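Local coordinates for Lmo0325 protein (Listeria monocytogenes EGD-e, PDB 4RYK) that is a putative transcriptional regulator of the Rgg type that probably binds DNA through an N-terminal helix-turn-helix domain, at residues R35-G40 and G44-T49; A255-M258 and E264-Y267. One frame throughout, in Å; residues are numbered along the deposited sequence.

Contact 1 (R35-G40 and G44-T49)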
loop_
_atom_site.group_PDB
_atom_site.type_symbol
_atom_site.label_atom_id
_atom_site.label_comp_id
_atom_site.label_asym_id
_atom_site.label_seq_id
_atom_site.Cartn_x
_atom_site.Cartn_y
_atom_site.Cartn_z
ATOM N N ARG A 35 3.679 24.587 -26.798
ATOM C CA ARG A 35 2.275 24.764 -26.897
ATOM C C ARG A 35 1.638 23.731 -27.790
ATOM O O ARG A 35 0.744 23.021 -27.378
ATOM C CB ARG A 35 1.983 26.179 -27.415
ATOM C CG ARG A 35 0.509 26.478 -27.725
ATOM C CD ARG A 35 -0.377 26.696 -26.486
ATOM N NE ARG A 35 0.259 26.255 -25.229
ATOM C CZ ARG A 35 0.053 25.088 -24.598
ATOM N NH1 ARG A 35 -0.818 24.182 -25.085
ATOM N NH2 ARG A 35 0.747 24.825 -23.467
ATOM N N SER A 36 2.095 23.628 -29.016
ATOM C CA SER A 36 1.405 22.758 -29.947
ATOM C C SER A 36 1.684 21.305 -29.662
ATOM O O SER A 36 0.863 20.440 -29.947
ATOM C CB SER A 36 1.800 23.085 -31.368
ATOM O OG SER A 36 3.193 23.134 -31.447
ATOM N N TYR A 37 2.841 21.019 -29.092
ATOM C CA TYR A 37 3.105 19.662 -28.721
ATOM C C TYR A 37 2.087 19.263 -27.641
ATOM O O TYR A 37 1.497 18.186 -27.710
ATOM C CB TYR A 37 4.552 19.455 -28.277
ATOM C CG TYR A 37 4.905 18.006 -28.360
ATOM C CD1 TYR A 37 5.352 17.419 -29.562
ATOM C CD2 TYR A 37 4.718 17.184 -27.264
ATOM C CE1 TYR A 37 5.627 16.042 -29.633
ATOM C CE2 TYR A 37 4.987 15.828 -27.324
ATOM C CZ TYR A 37 5.439 15.266 -28.497
ATOM O OH TYR A 37 5.685 13.919 -28.444
ATOM N N ALA A 38 1.829 20.174 -26.703
ATOM C CA ALA A 38 0.881 19.922 -25.625
ATOM C C ALA A 38 -0.555 19.681 -26.160
ATOM O O ALA A 38 -1.264 18.781 -25.708
ATOM C CB ALA A 38 0.901 21.097 -24.643
ATOM N N ILE A 39 -0.948 20.486 -27.126
ATOM C CA ILE A 39 -2.231 20.328 -27.798
ATOM C C ILE A 39 -2.338 18.962 -28.437
ATOM O O ILE A 39 -3.322 18.272 -28.251
ATOM C CB ILE A 39 -2.418 21.413 -28.876
ATOM C CG1 ILE A 39 -2.744 22.756 -28.184
ATOM C CG2 ILE A 39 -3.515 21.014 -29.855
ATOM C CD1 ILE A 39 -2.634 23.994 -29.062
ATOM N N GLY A 40 -1.320 18.554 -29.180
ATOM C CA GLY A 40 -1.292 17.215 -29.746
ATOM C C GLY A 40 -1.343 16.102 -28.719
ATOM O O GLY A 40 -2.117 15.157 -28.865
ATOM N N GLY A 44 -4.135 12.937 -27.935
ATOM C CA GLY A 44 -3.624 11.609 -28.225
ATOM C C GLY A 44 -2.871 11.520 -29.536
ATOM O O GLY A 44 -2.740 10.459 -30.114
ATOM N N LYS A 45 -2.365 12.627 -30.026
ATOM C CA LYS A 45 -1.618 12.569 -31.243
ATOM C C LYS A 45 -0.116 12.488 -31.046
ATOM O O LYS A 45 0.602 12.337 -32.015
ATOM C CB LYS A 45 -2.008 13.736 -32.148
ATOM C CG LYS A 45 -3.318 13.487 -32.887
ATOM C CD LYS A 45 -3.262 12.138 -33.605
ATOM C CE LYS A 45 -4.254 12.001 -34.745
ATOM N NZ LYS A 45 -5.437 11.234 -34.282
ATOM N N HIS A 46 0.382 12.588 -29.826
ATOM C CA HIS A 46 1.828 12.453 -29.588
ATOM C C HIS A 46 2.110 11.517 -28.438
ATOM O O HIS A 46 1.527 11.700 -27.384
ATOM C CB HIS A 46 2.429 13.768 -29.162
ATOM C CG HIS A 46 2.628 14.720 -30.272
ATOM N ND1 HIS A 46 2.065 15.978 -30.274
ATOM C CD2 HIS A 46 3.312 14.605 -31.432
ATOM C CE1 HIS A 46 2.396 16.603 -31.390
ATOM N NE2 HIS A 46 3.152 15.792 -32.110
ATOM N N GLU A 47 3.027 10.574 -28.624
ATOM C CA GLU A 47 3.518 9.686 -27.562
ATOM C C GLU A 47 4.471 10.445 -26.635
ATOM O O GLU A 47 5.507 10.913 -27.034
ATOM C CB GLU A 47 4.270 8.491 -28.166
ATOM C CG GLU A 47 3.400 7.477 -28.885
ATOM C CD GLU A 47 2.564 6.630 -27.948
ATOM O OE1 GLU A 47 2.707 6.711 -26.698
ATOM O OE2 GLU A 47 1.750 5.851 -28.477
ATOM N N ILE A 48 4.126 10.587 -25.380
ATOM C CA ILE A 48 5.009 11.335 -24.475
ATOM C C ILE A 48 6.190 10.431 -24.030
ATOM O O ILE A 48 5.989 9.216 -23.831
ATOM C CB ILE A 48 4.136 11.878 -23.286
ATOM C CG1 ILE A 48 4.767 13.090 -22.584
ATOM C CG2 ILE A 48 3.716 10.751 -22.316
ATOM C CD1 ILE A 48 5.211 14.198 -23.507
ATOM N N THR A 49 7.380 10.997 -23.843
ATOM C CA THR A 49 8.422 10.252 -23.122
ATOM C C THR A 49 8.107 10.194 -21.670
ATOM O O THR A 49 7.465 11.087 -21.117
ATOM C CB THR A 49 9.815 10.860 -23.247
ATOM O OG1 THR A 49 9.812 12.165 -22.693
ATOM C CG2 THR A 49 10.250 10.912 -24.712
#
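His46 lays its imidazole flat against the phenol ring of Tyr37, a face-to-face stack with the ring centroids 3.8 Å apart and the planes at 16°. Followed outward from the backbone, the histidine first sets CB against the hydroxyl end of the phenol, 3.3 Å from Tyr37 OH. CG comes next, over CE1 and CZ of the tyrosine. The ring then divides: CD2 and NE2 lie over Tyr37 CE1, CD2 3.3 Å from that atom, whereas CE1 of the imidazole reaches back over Tyr37 CD1. ND1 sits over the middle of the phenol and turns to the helix, where it gives a weak hydrogen bond to Tyr37 O (3.4 Å) and lies 3.6 Å from Gly40 CA. With CG anti to the backbone N, the tyrosine chi1 of -160° swings the ring beside the loop, where one face meets His46; Ile48 CD1 meets the edge of the ring, 4.2 Å from Tyr37 CE2.

Gly44, with positive phi, ends the helix in a Schellman motif, and Lys45 N bonds Gly40 O at 2.8 Å. In the helix-turn-helix domain, the contact folds the loop back over helix 35-42, which also meets helix 25-29. Thr49 takes the N-cap of helix 50-60, its OG1 in a weak hydrogen bond with Leu52 N. Glu47 OE1 hydrogen-bonds Ser51 OG of the second subunit, and Ile48 makes backbone hydrogen bonds to that subunit.

Contact 2 (A255-M258 and E264-Y267)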
loop_
_atom_site.group_PDB
_atom_site.type_symbol
_atom_site.label_atom_id
_atom_site.label_comp_id
_atom_site.label_asym_id
_atom_site.label_seq_id
_atom_site.Cartn_x
_atom_site.Cartn_y
_atom_site.Cartn_z
ATOM N N ALA A 255 2.385 -19.990 19.603
ATOM C CA ALA A 255 2.580 -21.393 19.267
ATOM C C ALA A 255 3.997 -21.851 19.633
ATOM O O ALA A 255 4.186 -22.922 20.195
ATOM C CB ALA A 255 2.339 -21.590 17.773
ATOM N N ILE A 256 4.989 -21.031 19.298
ATOM C CA ILE A 256 6.362 -21.343 19.619
ATOM C C ILE A 256 6.617 -21.403 21.120
ATOM O O ILE A 256 7.343 -22.286 21.602
ATOM C CB ILE A 256 7.316 -20.377 18.938
ATOM C CG1 ILE A 256 7.227 -20.590 17.409
ATOM C CG2 ILE A 256 8.735 -20.607 19.444
ATOM C CD1 ILE A 256 8.113 -19.680 16.592
ATOM N N TRP A 257 6.007 -20.506 21.860
ATOM C CA TRP A 257 6.076 -20.615 23.309
ATOM C C TRP A 257 5.539 -21.945 23.802
ATOM O O TRP A 257 6.144 -22.569 24.696
ATOM C CB TRP A 257 5.346 -19.465 23.999
ATOM C CG TRP A 257 6.153 -18.202 24.029
ATOM C CD1 TRP A 257 7.506 -18.093 23.962
ATOM C CD2 TRP A 257 5.651 -16.868 24.148
ATOM N NE1 TRP A 257 7.874 -16.774 24.030
ATOM C CE2 TRP A 257 6.755 -16.005 24.164
ATOM C CE3 TRP A 257 4.368 -16.323 24.274
ATOM C CZ2 TRP A 257 6.624 -14.614 24.266
ATOM C CZ3 TRP A 257 4.237 -14.943 24.398
ATOM C CH2 TRP A 257 5.364 -14.106 24.390
HETATM N N MSE A 258 4.434 -22.412 23.234
HETATM C CA MSE A 258 3.885 -23.701 23.658
HETATM C C MSE A 258 4.871 -24.809 23.419
HETATM O O MSE A 258 5.061 -25.663 24.244
HETATM C CB MSE A 258 2.560 -24.002 22.965
HETATM C CG MSE A 258 1.516 -22.996 23.408
HETATM SE SE MSE A 258 -0.306 -23.492 22.906
HETATM C CE MSE A 258 -0.365 -22.520 21.217
ATOM N N GLU A 264 1.108 -22.223 28.979
ATOM C CA GLU A 264 -0.084 -21.443 29.268
ATOM C C GLU A 264 0.041 -20.023 28.739
ATOM O O GLU A 264 -0.952 -19.416 28.349
ATOM C CB GLU A 264 -0.424 -21.463 30.762
ATOM C CG GLU A 264 -0.740 -22.871 31.283
ATOM C CD GLU A 264 -2.011 -23.493 30.696
ATOM O OE1 GLU A 264 -2.944 -22.718 30.369
ATOM O OE2 GLU A 264 -2.088 -24.753 30.589
ATOM N N LYS A 265 1.269 -19.505 28.752
ATOM C CA LYS A 265 1.590 -18.180 28.230
ATOM C C LYS A 265 1.397 -18.193 26.708
ATOM O O LYS A 265 0.827 -17.282 26.142
ATOM C CB LYS A 265 3.047 -17.880 28.576
ATOM C CG LYS A 265 3.572 -16.510 28.222
ATOM C CD LYS A 265 5.090 -16.516 28.323
ATOM C CE LYS A 265 5.654 -15.103 28.318
ATOM N NZ LYS A 265 7.140 -15.124 28.255
ATOM N N GLY A 266 1.884 -19.255 26.067
ATOM C CA GLY A 266 1.736 -19.437 24.620
ATOM C C GLY A 266 0.283 -19.578 24.210
ATOM O O GLY A 266 -0.203 -18.908 23.295
ATOM N N TYR A 267 -0.436 -20.426 24.913
ATOM C CA TYR A 267 -1.832 -20.630 24.626
ATOM C C TYR A 267 -2.661 -19.359 24.784
ATOM O O TYR A 267 -3.473 -19.074 23.924
ATOM C CB TYR A 267 -2.381 -21.683 25.542
ATOM C CG TYR A 267 -3.809 -22.022 25.301
ATOM C CD1 TYR A 267 -4.201 -22.670 24.140
ATOM C CD2 TYR A 267 -4.772 -21.739 26.259
ATOM C CE1 TYR A 267 -5.531 -23.001 23.928
ATOM C CE2 TYR A 267 -6.100 -22.071 26.062
ATOM C CZ TYR A 267 -6.467 -22.698 24.903
ATOM O OH TYR A 267 -7.775 -23.005 24.716
#
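A helical hairpin in the Rgg-type C-terminal domain, formed by helix 243-259 and helix 263-279, brings Trp257 against Lys265 and Met258 against Gly266 and Tyr267 close to its turn. Lys265 extends fully beyond CG and passes over one face of the indole. Its CE stands 4.1 Å from the centroid of the six-membered ring in a CH-pi contact, 10° off the normal, and NZ follows at 4.3 Å as a cation-pi partner. Glu262, in the turn, forms a salt bridge with the same ammonium group, so the cation is shared between a carboxylate and the aromatic face.

The helices approach closely at Gly266, whose CA lies 3.7 Å from Trp257 CB and near the plane of the indole at its edge. Antiparallel helix pairs of this kind are consistent with the TPR clan to which the family belongs. On the inner side the selenomethionine Met258 leads CG to 3.6 Å from Tyr267 N. Its chi1 of -65° and extended chi2 set SE 3.8 Å from Tyr267 CB and at the phenol edge, a Met-aromatic contact, while chi3 (-93°) turns the terminal CE. Met258 also packs on Leu293, Phe296 and Leu297 of helix 283-300, and Tyr267 touches Leu297 as well.

In the fold
From the N terminus, the chain first reaches contact 1, which closes a short loop at the end of helix 35-42, three residues separating the two segments, before helix 50-60 begins. A long succession of helices follows. Contact 2 then closes the hairpin of helix 243-259 and helix 263-279, five residues lying between the two segments, ahead of helix 283-300. The two closures are in series, neither nesting nor crossing, and lie on opposite sides of the chain's centre, their centres about 64 Å apart. Contact 1 belongs to the helix-turn-helix domain and reaches the second subunit; contact 2 joins consecutive helices of the Rgg-type C-terminal domain within one chain.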